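Local coordinates for nuclear import protein MOG1 (Saccharomyces cerevisiae, PDB 1JHS) that takes part in the Ran GTPase system for nuclear protein import and poly(A)+ mRNA export, interacting with the Ran homologue GSP1, at residues Phe76-Leu81 with Thr88-Leu93; Gly127-Arg132 with Gln170-Met175. The protein carries 1 engineered substitution. One frame throughout, in Å; residues are numbered along the deposited sequence.

Interaction 1 of 2, residues Phe76-Leu81 with Thr88-Leu93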
loop_
_atom_site.group_PDB
_atom_site.type_symbol
_atom_site.label_atom_id
_atom_site.label_comp_id
_atom_site.label_asym_id
_atom_site.label_seq_id
_atom_site.Cartn_x
_atom_site.Cartn_y
_atom_site.Cartn_z
ATOM N N PHE A 76 5.126 13.130 -0.489
ATOM C CA PHE A 76 5.382 13.345 -1.900
ATOM C C PHE A 76 4.936 12.122 -2.699
ATOM O O PHE A 76 4.282 12.252 -3.743
ATOM C CB PHE A 76 6.887 13.573 -2.122
ATOM C CG PHE A 76 7.283 13.656 -3.580
ATOM C CD1 PHE A 76 7.269 14.866 -4.253
ATOM C CD2 PHE A 76 7.624 12.500 -4.287
ATOM C CE1 PHE A 76 7.582 14.930 -5.615
ATOM C CE2 PHE A 76 7.939 12.554 -5.654
ATOM C CZ PHE A 76 7.917 13.768 -6.314
ATOM N N HIS A 77 5.298 10.926 -2.210
ATOM C CA HIS A 77 4.937 9.708 -2.913
ATOM C C HIS A 77 3.463 9.416 -2.842
ATOM O O HIS A 77 2.905 8.824 -3.771
ATOM C CB HIS A 77 5.741 8.523 -2.388
ATOM C CG HIS A 77 7.171 8.549 -2.824
ATOM N ND1 HIS A 77 7.543 8.417 -4.146
ATOM C CD2 HIS A 77 8.316 8.728 -2.126
ATOM C CE1 HIS A 77 8.858 8.516 -4.242
ATOM N NE2 HIS A 77 9.353 8.705 -3.031
ATOM N N VAL A 78 2.837 9.813 -1.741
ATOM C CA VAL A 78 1.384 9.631 -1.606
ATOM C C VAL A 78 0.687 10.515 -2.655
ATOM O O VAL A 78 -0.258 10.071 -3.338
ATOM C CB VAL A 78 0.877 10.049 -0.178
ATOM C CG1 VAL A 78 -0.673 10.054 -0.159
ATOM C CG2 VAL A 78 1.355 9.037 0.872
ATOM N N GLU A 79 1.146 11.766 -2.766
ATOM C CA GLU A 79 0.553 12.719 -3.718
ATOM C C GLU A 79 0.596 12.148 -5.137
ATOM O O GLU A 79 -0.399 12.213 -5.873
ATOM C CB GLU A 79 1.292 14.068 -3.654
ATOM C CG GLU A 79 0.747 15.159 -4.593
ATOM C CD GLU A 79 -0.682 15.601 -4.271
ATOM O OE1 GLU A 79 -1.117 15.485 -3.106
ATOM O OE2 GLU A 79 -1.379 16.090 -5.189
ATOM N N ASP A 80 1.734 11.572 -5.527
ATOM C CA ASP A 80 1.828 10.982 -6.869
ATOM C C ASP A 80 0.778 9.904 -7.103
ATOM O O ASP A 80 0.243 9.771 -8.212
ATOM C CB ASP A 80 3.216 10.395 -7.112
ATOM C CG ASP A 80 4.258 11.463 -7.363
ATOM O OD1 ASP A 80 3.884 12.645 -7.471
ATOM O OD2 ASP A 80 5.461 11.131 -7.455
ATOM N N LEU A 81 0.484 9.115 -6.077
ATOM C CA LEU A 81 -0.523 8.062 -6.201
ATOM C C LEU A 81 -1.956 8.606 -6.226
ATOM O O LEU A 81 -2.799 8.155 -7.011
ATOM C CB LEU A 81 -0.415 7.077 -5.031
ATOM C CG LEU A 81 0.760 6.104 -4.959
ATOM C CD1 LEU A 81 0.861 5.563 -3.522
ATOM C CD2 LEU A 81 0.557 4.939 -5.952
ATOM N N THR A 88 -7.539 15.938 -5.042
ATOM C CA THR A 88 -6.839 17.216 -4.878
ATOM C C THR A 88 -6.434 17.468 -3.424
ATOM O O THR A 88 -5.589 18.329 -3.147
ATOM C CB THR A 88 -7.698 18.374 -5.347
ATOM O OG1 THR A 88 -8.991 18.232 -4.766
ATOM C CG2 THR A 88 -7.791 18.376 -6.894
ATOM N N LYS A 89 -7.052 16.747 -2.497
ATOM C CA LYS A 89 -6.699 16.865 -1.079
ATOM C C LYS A 89 -6.956 15.518 -0.446
ATOM O O LYS A 89 -7.939 14.847 -0.755
ATOM C CB LYS A 89 -7.546 17.920 -0.351
ATOM C CG LYS A 89 -7.467 19.296 -0.991
ATOM C CD LYS A 89 -8.152 20.368 -0.158
ATOM C CE LYS A 89 -7.998 21.728 -0.866
ATOM N NZ LYS A 89 -8.393 22.814 0.055
ATOM N N TRP A 90 -6.073 15.122 0.452
ATOM C CA TRP A 90 -6.242 13.845 1.113
ATOM C C TRP A 90 -5.854 13.979 2.565
ATOM O O TRP A 90 -5.201 14.966 2.968
ATOM C CB TRP A 90 -5.371 12.754 0.448
ATOM C CG TRP A 90 -3.907 13.134 0.233
ATOM C CD1 TRP A 90 -3.379 13.781 -0.852
ATOM C CD2 TRP A 90 -2.807 12.874 1.120
ATOM N NE1 TRP A 90 -2.018 13.936 -0.701
ATOM C CE2 TRP A 90 -1.639 13.385 0.501
ATOM C CE3 TRP A 90 -2.693 12.257 2.369
ATOM C CZ2 TRP A 90 -0.365 13.300 1.098
ATOM C CZ3 TRP A 90 -1.420 12.171 2.970
ATOM C CH2 TRP A 90 -0.277 12.689 2.325
ATOM N N GLU A 91 -6.245 12.994 3.358
ATOM C CA GLU A 91 -5.874 13.026 4.760
ATOM C C GLU A 91 -5.290 11.696 5.191
ATOM O O GLU A 91 -5.617 10.638 4.625
ATOM C CB GLU A 91 -7.068 13.410 5.636
ATOM C CG GLU A 91 -8.233 12.447 5.709
ATOM C CD GLU A 91 -9.361 13.002 6.616
ATOM O OE1 GLU A 91 -10.343 12.268 6.876
ATOM O OE2 GLU A 91 -9.260 14.171 7.059
ATOM N N ALA A 92 -4.384 11.762 6.160
ATOM C CA ALA A 92 -3.763 10.563 6.684
ATOM C C ALA A 92 -4.629 10.116 7.847
ATOM O O ALA A 92 -4.672 10.799 8.873
ATOM C CB ALA A 92 -2.336 10.879 7.157
ATOM N N LEU A 93 -5.333 8.995 7.683
ATOM C CA LEU A 93 -6.185 8.462 8.744
ATOM C C LEU A 93 -5.338 7.868 9.863
ATOM O O LEU A 93 -5.757 7.833 11.022
ATOM C CB LEU A 93 -7.118 7.376 8.204
ATOM C CG LEU A 93 -8.016 7.765 7.029
ATOM C CD1 LEU A 93 -8.987 6.647 6.744
ATOM C CD2 LEU A 93 -8.756 9.048 7.350
HETATM O O HOH W 1 -2.890 17.348 -2.003
#

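Interaction 2 of 2, residues Gly127-Arg132 with Gln170-Met175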
loop_
_atom_site.group_PDB
_atom_site.type_symbol
_atom_site.label_atom_id
_atom_site.label_comp_id
_atom_site.label_asym_id
_atom_site.label_seq_id
_atom_site.Cartn_x
_atom_site.Cartn_y
_atom_site.Cartn_z
ATOM N N GLY A 127 -3.410 2.125 1.773
ATOM C CA GLY A 127 -2.363 2.044 2.774
ATOM C C GLY A 127 -1.103 2.372 1.992
ATOM O O GLY A 127 -0.902 1.833 0.915
ATOM N N VAL A 128 -0.254 3.261 2.493
ATOM C CA VAL A 128 0.964 3.571 1.741
ATOM C C VAL A 128 2.183 3.488 2.653
ATOM O O VAL A 128 2.183 4.073 3.737
ATOM C CB VAL A 128 0.927 4.996 1.150
ATOM C CG1 VAL A 128 2.225 5.280 0.362
ATOM C CG2 VAL A 128 -0.289 5.149 0.234
ATOM N N ALA A 129 3.209 2.760 2.215
ATOM C CA ALA A 129 4.435 2.673 2.993
ATOM C C ALA A 129 5.610 3.105 2.135
ATOM O O ALA A 129 5.625 2.874 0.928
ATOM C CB ALA A 129 4.661 1.260 3.491
ATOM N N LEU A 130 6.583 3.762 2.766
ATOM C CA LEU A 130 7.790 4.189 2.073
ATOM C C LEU A 130 8.951 3.522 2.787
ATOM O O LEU A 130 9.006 3.545 4.014
ATOM C CB LEU A 130 7.955 5.705 2.172
ATOM C CG LEU A 130 9.330 6.243 1.747
ATOM C CD1 LEU A 130 9.648 5.896 0.251
ATOM C CD2 LEU A 130 9.329 7.769 1.960
ATOM N N ILE A 131 9.848 2.901 2.023
ATOM C CA ILE A 131 11.049 2.273 2.564
ATOM C C ILE A 131 12.162 2.905 1.726
ATOM O O ILE A 131 12.266 2.635 0.530
ATOM C CB ILE A 131 11.052 0.743 2.344
ATOM C CG1 ILE A 131 9.903 0.111 3.139
ATOM C CG2 ILE A 131 12.380 0.164 2.827
ATOM C CD1 ILE A 131 9.613 -1.375 2.821
ATOM N N ARG A 132 12.976 3.747 2.350
ATOM C CA ARG A 132 14.041 4.425 1.612
ATOM C C ARG A 132 15.325 3.603 1.549
ATOM O O ARG A 132 15.944 3.351 2.584
ATOM C CB ARG A 132 14.325 5.779 2.277
ATOM C CG ARG A 132 13.043 6.567 2.657
ATOM C CD ARG A 132 13.318 8.073 2.725
ATOM N NE ARG A 132 13.412 8.639 1.380
ATOM C CZ ARG A 132 13.762 9.899 1.113
ATOM N NH1 ARG A 132 14.071 10.737 2.099
ATOM N NH2 ARG A 132 13.749 10.335 -0.146
ATOM N N GLN A 170 -2.318 -3.207 9.494
ATOM C CA GLN A 170 -1.443 -4.168 10.154
ATOM C C GLN A 170 -0.642 -4.912 9.077
ATOM O O GLN A 170 0.566 -5.109 9.204
ATOM C CB GLN A 170 -2.242 -5.173 10.979
ATOM C CG GLN A 170 -1.333 -6.130 11.725
ATOM C CD GLN A 170 -2.104 -7.080 12.623
ATOM O OE1 GLN A 170 -3.245 -6.787 13.028
ATOM N NE2 GLN A 170 -1.486 -8.216 12.950
ATOM N N LEU A 171 -1.314 -5.302 7.998
ATOM C CA LEU A 171 -0.623 -5.988 6.894
ATOM C C LEU A 171 0.488 -5.102 6.354
ATOM O O LEU A 171 1.616 -5.548 6.160
ATOM C CB LEU A 171 -1.613 -6.314 5.765
ATOM C CG LEU A 171 -1.023 -6.705 4.411
ATOM C CD1 LEU A 171 -0.180 -7.982 4.542
ATOM C CD2 LEU A 171 -2.171 -6.931 3.412
ATOM N N LEU A 172 0.162 -3.835 6.122
ATOM C CA LEU A 172 1.132 -2.878 5.578
ATOM C C LEU A 172 2.378 -2.816 6.461
ATOM O O LEU A 172 3.516 -2.877 5.970
ATOM C CB LEU A 172 0.500 -1.492 5.475
ATOM C CG LEU A 172 1.387 -0.418 4.809
ATOM C CD1 LEU A 172 1.496 -0.679 3.287
ATOM C CD2 LEU A 172 0.766 0.976 5.088
ATOM N N GLN A 173 2.174 -2.692 7.767
ATOM C CA GLN A 173 3.300 -2.628 8.678
ATOM C C GLN A 173 4.097 -3.932 8.694
ATOM O O GLN A 173 5.328 -3.909 8.776
ATOM C CB GLN A 173 2.816 -2.209 10.072
ATOM C CG GLN A 173 2.366 -0.727 10.075
ATOM C CD GLN A 173 2.347 -0.069 11.446
ATOM O OE1 GLN A 173 1.783 -0.620 12.407
ATOM N NE2 GLN A 173 2.955 1.140 11.543
ATOM N N GLU A 174 3.409 -5.070 8.601
ATOM C CA GLU A 174 4.122 -6.362 8.569
ATOM C C GLU A 174 4.962 -6.484 7.290
ATOM O O GLU A 174 6.060 -7.034 7.324
ATOM C CB GLU A 174 3.152 -7.543 8.675
ATOM C CG GLU A 174 2.393 -7.590 10.020
ATOM C CD GLU A 174 1.690 -8.920 10.268
ATOM O OE1 GLU A 174 0.894 -8.994 11.235
ATOM O OE2 GLU A 174 1.935 -9.900 9.515
ATOM N N MET A 175 4.444 -5.983 6.166
ATOM C CA MET A 175 5.198 -6.015 4.915
ATOM C C MET A 175 6.471 -5.188 5.054
ATOM O O MET A 175 7.544 -5.566 4.546
ATOM C CB MET A 175 4.356 -5.454 3.765
ATOM C CG MET A 175 3.157 -6.349 3.404
ATOM S SD MET A 175 2.396 -5.759 1.878
ATOM C CE MET A 175 3.653 -6.245 0.642
#

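Interaction 1 of 2, residues Phe76-Leu81 with Thr88-Leu93
Val78 and Glu79, neighbours on helix 70-83, take hold of the Trp90 indole in two ways, one pressing on a face and the other bonding at the edge. The helix lies against the antiparallel sheet of the Mog1 domain, and Trp90 reaches it from strand 87-99, an outermost strand of that sheet. Val78 CG1 stands 3.4 Å from the centroid of the six-membered ring of Trp90, almost straight above it, in a CH-pi contact. CG1 lies anti to the backbone N of Val78 (chi1 171°), which turns this methyl onto the indole, and it leans slightly toward the CE2-CZ2 bond, 3.5 Å from each of these Trp90 atoms.

Glu79 comes in at the pyrrole edge. Its side chain leaves the helix with CG anti to the backbone N, then bends at chi2 and brings OE1 into the indole plane, with the carboxylate turned 31° from the ring. Trp90 NE1 donates to Glu79 OE1 over 3.0 Å, with an N-H...O angle of 150°, and thereby helps to fix the rotation of the ring. Glu83 brings a like charge close to OE2, which may raise the pKa of one of the pair. On the strand, Thr88 and Lys89 both face Ala112 in a classic beta bulge, while Trp90 also rests on Val108. Beyond the indole a water bridges the two elements as a second tie, donating to Glu79 OE1 at 2.8 Å and to the backbone O of Thr88 at 3.1 Å.

Interaction 2 of 2, residues Gly127-Arg132 with Gln170-Met175
Leu172 of helix 163-178 drops its branched end onto the backbone of strand 127-132 and the small side chain of Ala129. Helix and strand run nearly parallel, their segment axes 17° apart and 8.7 Å from each other at closest approach. CB of Leu172 points at the strand but stops short of touching it. With CG anti to the backbone N (chi1 -175°), the chain extends further, and CG comes 3.9 Å from Ala129 CB. The two methyls then part along the strand. CD1 rests on Ala129, 3.7 Å from its CB, while CD2 reaches back to the preceding peptide, 3.6 Å from Val128 N and 3.9 Å from Gly127 C. At Gly127 a beta-carbon would point at the helix and come close to CD2, so the bare backbone lets the methyl settle low on the strand. Ile144 on the adjoining strand 138-147 also touches Leu172. With an alanine here, both methyls would be gone, and Ala129 CB and the Gly127-Val128 peptide would probably face a gap beneath the helix.

Away from the strand, Gln170 NE2 donates to Glu174 OE1 over 3.0 Å, one helical turn on. Gln173 instead uses its NE2 on Thr105 OG1 of strand 103-113, a polar link from this helix to the sheet. The strand's alternation sets the side chains of Val128 and Leu130 toward helix 70-83 and those of Ala129 and Ile131 toward helix 163-178, with the bare Gly127 on the latter side: the layered packing of an alpha/beta/alpha sandwich.

How the interactions relate
Both interactions pack a helix on the same seven-stranded antiparallel sheet, but from opposite faces. Interaction 1 lies about 12 Å from the chain centre, partly buried at an edge strand, and mixes apolar packing with a carboxylate hydrogen-bond acceptor and a bridging water. Interaction 2 is buried, about 6 Å from that centre on an inner strand, and across its segments it is van der Waals packing of a leucine on an alanine methyl and on backbone. They meet through the sheet's inner strand: Val78 CG2 lies 3.9 Å from Val128 CG1, and His77 and Leu81 pack on Leu130 and Val128. Strand 127-132 thus serves helix 70-83 with one set of side chains and helix 163-178 with the other.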